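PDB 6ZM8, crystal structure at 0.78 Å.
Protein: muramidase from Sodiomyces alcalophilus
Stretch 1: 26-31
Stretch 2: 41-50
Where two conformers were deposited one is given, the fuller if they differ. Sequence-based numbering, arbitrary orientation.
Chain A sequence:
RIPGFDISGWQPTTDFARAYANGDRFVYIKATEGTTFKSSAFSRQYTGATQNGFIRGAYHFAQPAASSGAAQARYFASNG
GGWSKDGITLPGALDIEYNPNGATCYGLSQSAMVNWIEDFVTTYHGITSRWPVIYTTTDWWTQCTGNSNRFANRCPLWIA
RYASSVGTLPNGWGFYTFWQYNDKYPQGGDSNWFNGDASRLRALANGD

Stretch 1 (26-31) FVYIKA
Stretch 2, residues 41-50: AFSRQYTGAT

Strand 26-31 packs against a helix that covers 42-50, the two running nearly antiparallel: their N-to-C directions make 159°, with a signed crossing angle of -159° and a closest axial approach of 8.5 Å. The strand is extended, Val-27 having phi/psi of -148°/139° and Ile-29 -132°/129°, until Ala-31, where psi turns to -58°. The helix keeps phi/psi near -60°/-45° and i to i+4 bonds, such as Ala-49 N to Gln-45 O at 2.9 Å. The register sets Val-27 CA 7.4 Å from Ala-49 CA and Ala-31 CA 5.7 Å from Phe-42 CA. No direct hydrogen bond crosses the interface; apolar packing and one water join the two elements, burying 307 Å² in total.

Phe-26 (chi1 p) is out of reach of the helix. Val-27 (chi1 p) points toward it and sets CG1 3.7 Å from Ala-49 CB. The small methyl suits this place, where a short side chain on each element already brings carbon against carbon.

Tyr-28, chi1 -94°, points away from the helix, and its OH is satisfied elsewhere in the structure.

Ile-29 is the centre of the contact, with 99 Å² covered by the helix. In the m, t rotamer its two arms spread along the helix. CG2 lies 3.6 Å from Phe-42 CD1 and 3.3 Å from Gln-45 OE1, while CD1 reaches to 3.6 Å from Tyr-46 CA, 4.1 Å from Tyr-46 CD2 and 4.3 Å from Ala-49 CB. A branched aliphatic chain can thus touch four helix residues spaced across two turns. Phe-42, Gln-45 and Ala-49 all point toward the strand; Tyr-46 (t, chi2 -87°) stands sideways.

Lys-30 sends a fully extended chain (all t) away from the helix, so its charge stays clear of the apolar contact. Its backbone matters more: Lys-30 O approaches Phe-42 CD1 at 3.4 Å, at the ring edge. The same oxygen accepts a hydrogen bond from a water whose O lies 2.8 Å from Lys-30 O and 2.8 Å from Gln-45 OE1 and which donates to both. Gln-45 (m, t, chi3 -30°) thereby serves a polar role inside a buried site, its NE2 being bonded elsewhere in the structure.

Ala-31 ends the stretch with CA 3.7 Å and CB 3.8 Å from CD1 of Phe-42, whose t rotamer and chi2 of 85° bring the ring to the strand. The small residue accompanies the closer backbone spacing here.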

# COMPACT_ATOMS: atom_id res chain seq x y z
N PHE A 26 -8.00 1.51 -10.50
CA PHE A 26 -7.12 2.10 -9.50
C PHE A 26 -5.71 1.54 -9.69
O PHE A 26 -5.52 0.46 -10.23
CB PHE A 26 -7.64 1.86 -8.07
CG PHE A 26 -7.60 0.41 -7.64
CD1 PHE A 26 -6.47 -0.13 -7.03
CD2 PHE A 26 -8.69 -0.44 -7.92
CE1 PHE A 26 -6.41 -1.48 -6.71
CE2 PHE A 26 -8.62 -1.78 -7.60
CZ PHE A 26 -7.50 -2.30 -6.99
N VAL A 27 -4.76 2.31 -9.16
CA VAL A 27 -3.35 1.91 -9.21
C VAL A 27 -2.66 2.45 -7.95
O VAL A 27 -2.88 3.58 -7.56
CB VAL A 27 -2.69 2.38 -10.51
CG1 VAL A 27 -2.69 3.90 -10.65
CG2 VAL A 27 -1.27 1.81 -10.66
N TYR A 28 -1.80 1.61 -7.39
CA TYR A 28 -0.84 2.02 -6.36
C TYR A 28 0.56 2.07 -6.97
O TYR A 28 0.94 1.21 -7.75
CB TYR A 28 -0.85 1.07 -5.14
CG TYR A 28 -1.76 1.50 -4.02
CD1 TYR A 28 -1.42 2.59 -3.23
CD2 TYR A 28 -2.94 0.84 -3.74
CE1 TYR A 28 -2.22 3.01 -2.17
CE2 TYR A 28 -3.76 1.24 -2.67
CZ TYR A 28 -3.39 2.33 -1.90
OH TYR A 28 -4.24 2.70 -0.88
N ILE A 29 1.32 3.09 -6.56
CA ILE A 29 2.58 3.43 -7.20
C ILE A 29 3.63 3.62 -6.11
O ILE A 29 3.44 4.38 -5.17
CB ILE A 29 2.43 4.73 -8.02
CG1 ILE A 29 1.34 4.55 -9.09
CG2 ILE A 29 3.76 5.13 -8.65
CD1 ILE A 29 0.91 5.86 -9.73
N LYS A 30 4.79 2.95 -6.25
CA LYS A 30 5.81 3.10 -5.22
C LYS A 30 6.34 4.52 -5.20
O LYS A 30 6.76 5.06 -6.25
CB LYS A 30 6.99 2.17 -5.47
CG LYS A 30 8.01 2.21 -4.33
CD LYS A 30 9.07 1.14 -4.45
CE LYS A 30 10.11 1.26 -3.35
NZ LYS A 30 11.10 0.18 -3.43
N ALA A 31 6.36 5.13 -4.01
CA ALA A 31 6.94 6.46 -3.83
C ALA A 31 8.30 6.36 -3.16
O ALA A 31 9.28 6.97 -3.68
CB ALA A 31 6.02 7.37 -3.04
N ALA A 41 10.63 6.85 -10.94
CA ALA A 41 9.49 6.64 -11.84
C ALA A 41 8.19 7.22 -11.29
O ALA A 41 7.23 7.34 -12.02
CB ALA A 41 9.30 5.15 -12.07
N PHE A 42 8.18 7.57 -9.99
CA PHE A 42 6.90 7.92 -9.34
C PHE A 42 6.18 9.04 -10.08
O PHE A 42 4.98 8.96 -10.33
CB PHE A 42 7.17 8.30 -7.88
CG PHE A 42 5.93 8.81 -7.20
CD1 PHE A 42 5.03 7.91 -6.66
CD2 PHE A 42 5.66 10.17 -7.14
CE1 PHE A 42 3.85 8.37 -6.06
CE2 PHE A 42 4.49 10.61 -6.53
CZ PHE A 42 3.61 9.71 -5.99
N SER A 43 6.88 10.14 -10.40
CA SER A 43 6.17 11.28 -10.98
C SER A 43 5.56 10.94 -12.35
O SER A 43 4.38 11.29 -12.59
CB SER A 43 7.09 12.46 -11.09
OG SER A 43 7.54 12.86 -9.82
N ARG A 44 6.30 10.26 -13.22
CA ARG A 44 5.74 9.87 -14.53
C ARG A 44 4.51 9.00 -14.31
O ARG A 44 3.51 9.14 -15.01
CB ARG A 44 6.79 9.15 -15.37
CG ARG A 44 6.29 8.29 -16.52
CD ARG A 44 7.40 7.50 -17.19
NE ARG A 44 8.08 6.48 -16.42
CZ ARG A 44 7.61 5.23 -16.16
NH1 ARG A 44 8.39 4.42 -15.48
NH2 ARG A 44 6.41 4.82 -16.58
N GLN A 45 4.61 8.06 -13.39
CA GLN A 45 3.52 7.10 -13.18
C GLN A 45 2.30 7.77 -12.58
O GLN A 45 1.17 7.54 -13.04
CB GLN A 45 4.04 5.95 -12.31
CG GLN A 45 5.07 5.08 -13.03
CD GLN A 45 5.78 4.10 -12.12
OE1 GLN A 45 5.97 4.36 -10.93
NE2 GLN A 45 6.23 2.99 -12.69
N TYR A 46 2.51 8.58 -11.55
CA TYR A 46 1.37 9.21 -10.85
C TYR A 46 0.69 10.20 -11.78
O TYR A 46 -0.56 10.28 -11.81
CB TYR A 46 1.89 9.85 -9.57
CG TYR A 46 0.85 10.12 -8.49
CD1 TYR A 46 0.12 11.27 -8.45
CD2 TYR A 46 0.66 9.21 -7.46
CE1 TYR A 46 -0.71 11.57 -7.38
CE2 TYR A 46 -0.17 9.47 -6.40
CZ TYR A 46 -0.83 10.67 -6.33
OH TYR A 46 -1.61 11.01 -5.24
N THR A 47 1.46 10.96 -12.56
CA THR A 47 0.88 11.86 -13.56
C THR A 47 0.11 11.10 -14.63
O THR A 47 -1.00 11.51 -14.98
CB THR A 47 1.98 12.73 -14.16
OG1 THR A 47 2.61 13.51 -13.16
CG2 THR A 47 1.49 13.63 -15.24
N GLY A 48 0.68 10.02 -15.14
CA GLY A 48 -0.02 9.24 -16.16
C GLY A 48 -1.34 8.68 -15.64
O GLY A 48 -2.37 8.68 -16.31
N ALA A 49 -1.32 8.21 -14.39
CA ALA A 49 -2.56 7.70 -13.78
C ALA A 49 -3.60 8.82 -13.72
O ALA A 49 -4.77 8.65 -14.06
CB ALA A 49 -2.25 7.15 -12.40
N THR A 50 -3.17 9.99 -13.22
CA THR A 50 -4.07 11.12 -13.05
C THR A 50 -4.74 11.48 -14.39
O THR A 50 -5.94 11.71 -14.46
CB THR A 50 -3.33 12.32 -12.49
OG1 THR A 50 -2.68 11.97 -11.26
CG2 THR A 50 -4.27 13.48 -12.21
O HOH W 1 7.55 4.04 -8.69